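Local coordinates for periplasmic solute binding protein (Candidatus liberibacter, PDB 5AFS) that probably captures zinc or manganese in the periplasm as the solute-binding component of a metal-uptake ABC transporter, at residues 106-111 against 245-250. Numbering follows the deposited sequence.
Sequences HAWMSL and YVDSLS. With ZN (zinc ion), chain G; SO4 (sulfate ion), chain C.
His-106 and Asp-247 meet through a zinc ion: NE2 of His-106 binds the metal at 2.1 Å, and OD1 and OD2 of Asp-247 both bind it, chelating it with the whole carboxylate. Imidazole and carboxylate lie nearly coplanar, 18° apart, with Asp-247 OD1 at the edge of the ring. The 3.0 Å between His-106 NE2 and Asp-247 OD1 is therefore the spacing of two ligands on one metal, not a hydrogen bond. At the far side of the imidazole, ND1 hydrogen-bonds Asn-104 OD1, which fixes the ring's rotation and should make NE2 a somewhat stronger donor to zinc. His-39 and Glu-172 complete the protein's share of the site, which sits in the cleft between the two lobes, as in other cluster 9 (ZnuA-like) binding proteins.

Trp-108 comes two residues after the metal-binding histidine. From CB, a chi1 of 64° sets CG between the backbone N and the carbonyl carbon, and His-106 CA lies above one face of the indole, displaced toward its rim. CD1 only skirts Val-246 O; NE1 donates to that carbonyl at 2.8 Å, close to the ring plane and in the carbonyl plane, although the N-H...O angle of 138° is far from straight. CE2 and CZ2 run past the same oxygen, and CZ2 also comes within 3.8 Å of Asp-247 OD1, with CH2, next along the ring, slightly farther from it. The bond thus ties the indole to the backbone immediately before the zinc ligand.

On the next residue, Met-109 bends at chi2 and chi3 and crosses the Val-246 side chain at about a right angle, CE 3.9 Å from Val-246 CG1 and SD near both CG1 and CA. Leu-262 of helix 259-274 packs against Met-109 too.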
ATOM      1  N   HIS A 106      -2.441  -0.807   5.260  1.00 12.73           N
ATOM      2  CA  HIS A 106      -1.406  -0.343   4.306  1.00 12.13           C
ATOM      3  C   HIS A 106      -0.093  -1.145   4.350  1.00 11.91           C
ATOM      4  O   HIS A 106       1.003  -0.572   4.316  1.00 13.12           O
ATOM      5  CB  HIS A 106      -1.098   1.144   4.555  1.00 11.61           C
ATOM      6  CG  HIS A 106      -2.296   2.044   4.473  1.00 10.80           C
ATOM      7  ND1 HIS A 106      -2.968   2.492   5.592  1.00 11.96           N
ATOM      8  CD2 HIS A 106      -2.921   2.607   3.411  1.00 11.03           C
ATOM      9  CE1 HIS A 106      -3.964   3.279   5.221  1.00 11.12           C
ATOM     10  NE2 HIS A 106      -3.953   3.372   3.904  1.00 10.04           N
ATOM     11  N   ALA A 107      -0.207  -2.465   4.386  1.00 10.74           N
ATOM     12  CA  ALA A 107       0.942  -3.354   4.533  1.00 11.38           C
ATOM     13  C   ALA A 107       1.929  -3.342   3.362  1.00  9.79           C
ATOM     14  O   ALA A 107       3.082  -3.704   3.530  1.00 11.21           O
ATOM     15  CB  ALA A 107       0.460  -4.772   4.794  1.00 11.86           C
ATOM     16  N   TRP A 108       1.477  -2.917   2.194  1.00 10.34           N
ATOM     17  CA  TRP A 108       2.302  -2.887   0.992  1.00 10.93           C
ATOM     18  C   TRP A 108       3.409  -1.812   1.014  1.00 12.78           C
ATOM     19  O   TRP A 108       4.309  -1.848   0.167  1.00 10.38           O
ATOM     20  CB  TRP A 108       1.416  -2.700  -0.258  1.00 10.90           C
ATOM     21  CG  TRP A 108       0.684  -1.391  -0.281  1.00 12.84           C
ATOM     22  CD1 TRP A 108       1.170  -0.193  -0.705  1.00 12.69           C
ATOM     23  CD2 TRP A 108      -0.663  -1.149   0.148  1.00 11.73           C
ATOM     24  NE1 TRP A 108       0.212   0.782  -0.567  1.00 15.02           N
ATOM     25  CE2 TRP A 108      -0.921   0.225  -0.040  1.00 13.08           C
ATOM     26  CE3 TRP A 108      -1.670  -1.958   0.677  1.00 12.20           C
ATOM     27  CZ2 TRP A 108      -2.152   0.809   0.268  1.00 13.08           C
ATOM     28  CZ3 TRP A 108      -2.897  -1.374   0.992  1.00 15.31           C
ATOM     29  CH2 TRP A 108      -3.124  -0.000   0.779  1.00 12.36           C
ATOM     30  N   MET A 109       3.331  -0.857   1.950  1.00 11.44           N
ATOM     31  CA  MET A 109       4.371   0.177   2.102  1.00 13.22           C
ATOM     32  C   MET A 109       5.484  -0.368   2.994  1.00 14.22           C
ATOM     33  O   MET A 109       5.638   0.033   4.149  1.00 17.80           O
ATOM     34  CB  MET A 109       3.804   1.467   2.710  1.00 12.06           C
ATOM     35  CG  MET A 109       2.715   2.143   1.892  1.00 12.56           C
ATOM     36  SD  MET A 109       3.177   2.552   0.202  1.00 13.95           S
ATOM     37  CE  MET A 109       4.584   3.636   0.493  1.00 12.50           C
ATOM     38  N   SER A 110       6.237  -1.310   2.444  1.00 14.43           N
ATOM     39  CA  SER A 110       7.254  -2.053   3.169  1.00 12.61           C
ATOM     40  C   SER A 110       8.015  -2.927   2.183  1.00 13.89           C
ATOM     41  O   SER A 110       7.409  -3.585   1.338  1.00 14.66           O
ATOM     42  CB  SER A 110       6.617  -2.932   4.240  1.00 15.08           C
ATOM     43  OG  SER A 110       7.440  -4.045   4.586  1.00 12.42           O
ATOM     44  N   LEU A 111       9.339  -2.927   2.285  1.00 14.58           N
ATOM     45  CA  LEU A 111      10.168  -3.748   1.415  1.00 14.71           C
ATOM     46  C   LEU A 111       9.948  -5.228   1.736  1.00 14.75           C
ATOM     47  O   LEU A 111       9.732  -6.039   0.838  1.00 13.68           O
ATOM     48  CB  LEU A 111      11.650  -3.374   1.577  1.00 15.98           C
ATOM     49  CG  LEU A 111      12.675  -4.233   0.832  1.00 14.52           C
ATOM     50  CD1 LEU A 111      12.330  -4.301  -0.645  1.00 16.18           C
ATOM     51  CD2 LEU A 111      14.087  -3.686   1.040  1.00 14.89           C
ATOM     52  N   TYR A 245       2.790   9.057  -2.577  1.00 13.22           N
ATOM     53  CA  TYR A 245       1.871   8.134  -3.236  1.00 12.78           C
ATOM     54  C   TYR A 245       1.814   6.840  -2.441  1.00 13.87           C
ATOM     55  O   TYR A 245       2.838   6.163  -2.275  1.00 13.31           O
ATOM     56  CB  TYR A 245       2.324   7.846  -4.672  1.00 15.26           C
ATOM     57  CG  TYR A 245       1.986   8.959  -5.633  1.00 17.67           C
ATOM     58  CD1 TYR A 245       2.789  10.090  -5.735  1.00 19.69           C
ATOM     59  CD2 TYR A 245       0.853   8.886  -6.430  1.00 21.08           C
ATOM     60  CE1 TYR A 245       2.468  11.115  -6.612  1.00 20.90           C
ATOM     61  CE2 TYR A 245       0.526   9.903  -7.303  1.00 20.40           C
ATOM     62  CZ  TYR A 245       1.339  11.011  -7.394  1.00 24.31           C
ATOM     63  OH  TYR A 245       1.003  12.018  -8.269  1.00 35.13           O
ATOM     64  N   VAL A 246       0.622   6.502  -1.948  1.00 13.10           N
ATOM     65  CA  VAL A 246       0.436   5.315  -1.095  1.00 15.34           C
ATOM     66  C   VAL A 246      -0.827   4.486  -1.378  1.00 13.63           C
ATOM     67  O   VAL A 246      -0.783   3.258  -1.296  1.00 17.40           O
ATOM     68  CB  VAL A 246       0.442   5.674   0.420  1.00 14.90           C
ATOM     69  CG1 VAL A 246       1.765   6.304   0.821  1.00 15.22           C
ATOM     70  CG2 VAL A 246      -0.724   6.596   0.781  1.00 16.64           C
ATOM     71  N   ASP A 247      -1.950   5.134  -1.677  1.00 12.00           N
ATOM     72  CA  ASP A 247      -3.243   4.420  -1.715  1.00 12.38           C
ATOM     73  C   ASP A 247      -3.649   3.981  -3.122  1.00 12.56           C
ATOM     74  O   ASP A 247      -4.590   3.215  -3.293  1.00 14.10           O
ATOM     75  CB  ASP A 247      -4.363   5.272  -1.081  1.00 11.56           C
ATOM     76  CG  ASP A 247      -4.531   5.038   0.433  1.00 11.19           C
ATOM     77  OD1 ASP A 247      -4.005   4.076   1.032  1.00 13.41           O
ATOM     78  OD2 ASP A 247      -5.255   5.815   1.072  1.00 13.67           O
ATOM     79  N   SER A 248      -2.935   4.461  -4.131  1.00 14.88           N
ATOM     80  CA  SER A 248      -3.263   4.162  -5.515  1.00 11.71           C
ATOM     81  C   SER A 248      -2.045   4.415  -6.368  1.00 11.28           C
ATOM     82  O   SER A 248      -1.231   5.280  -6.052  1.00 14.07           O
ATOM     83  CB  SER A 248      -4.401   5.086  -5.986  1.00 12.86           C
ATOM     84  OG  SER A 248      -4.645   4.948  -7.376  1.00 13.17           O
ATOM     85  N   LEU A 249      -1.923   3.681  -7.464  1.00 12.61           N
ATOM     86  CA  LEU A 249      -0.948   4.033  -8.488  1.00 12.59           C
ATOM     87  C   LEU A 249      -1.366   5.369  -9.079  1.00 12.85           C
ATOM     88  O   LEU A 249      -2.549   5.711  -9.075  1.00 15.13           O
ATOM     89  CB  LEU A 249      -0.887   2.968  -9.577  1.00 12.31           C
ATOM     90  CG  LEU A 249      -0.455   1.563  -9.138  1.00 13.12           C
ATOM     91  CD1 LEU A 249      -0.326   0.638 -10.339  1.00 15.06           C
ATOM     92  CD2 LEU A 249       0.848   1.601  -8.368  1.00 13.44           C
ATOM     93  N   SER A 250      -0.402   6.143  -9.557  1.00 14.36           N
ATOM     94  CA  SER A 250      -0.724   7.366 -10.289  1.00 14.66           C
ATOM     95  C   SER A 250      -1.318   6.988 -11.635  1.00 16.92           C
ATOM     96  O   SER A 250      -1.301   5.811 -12.021  1.00 15.62           O
ATOM     97  CB  SER A 250       0.528   8.210 -10.517  1.00 14.72           C
ATOM     98  OG  SER A 250       1.376   7.617 -11.488  1.00 12.70           O
TER
HETATM   99 ZN    ZN G1281      -5.092   4.597   2.684  1.00 13.35          ZN
HETATM  100  S   SO4 C1277      -1.945  11.387 -10.514  0.70 38.00           S
HETATM  101  O1  SO4 C1277      -2.457  10.020 -10.705  0.70 36.22           O
HETATM  102  O2  SO4 C1277      -0.693  11.584 -11.283  0.70 27.42           O
HETATM  103  O3  SO4 C1277      -1.703  11.625  -9.079  0.70 40.27           O
HETATM  104  O4  SO4 C1277      -2.968  12.348 -10.986  0.70 48.02           O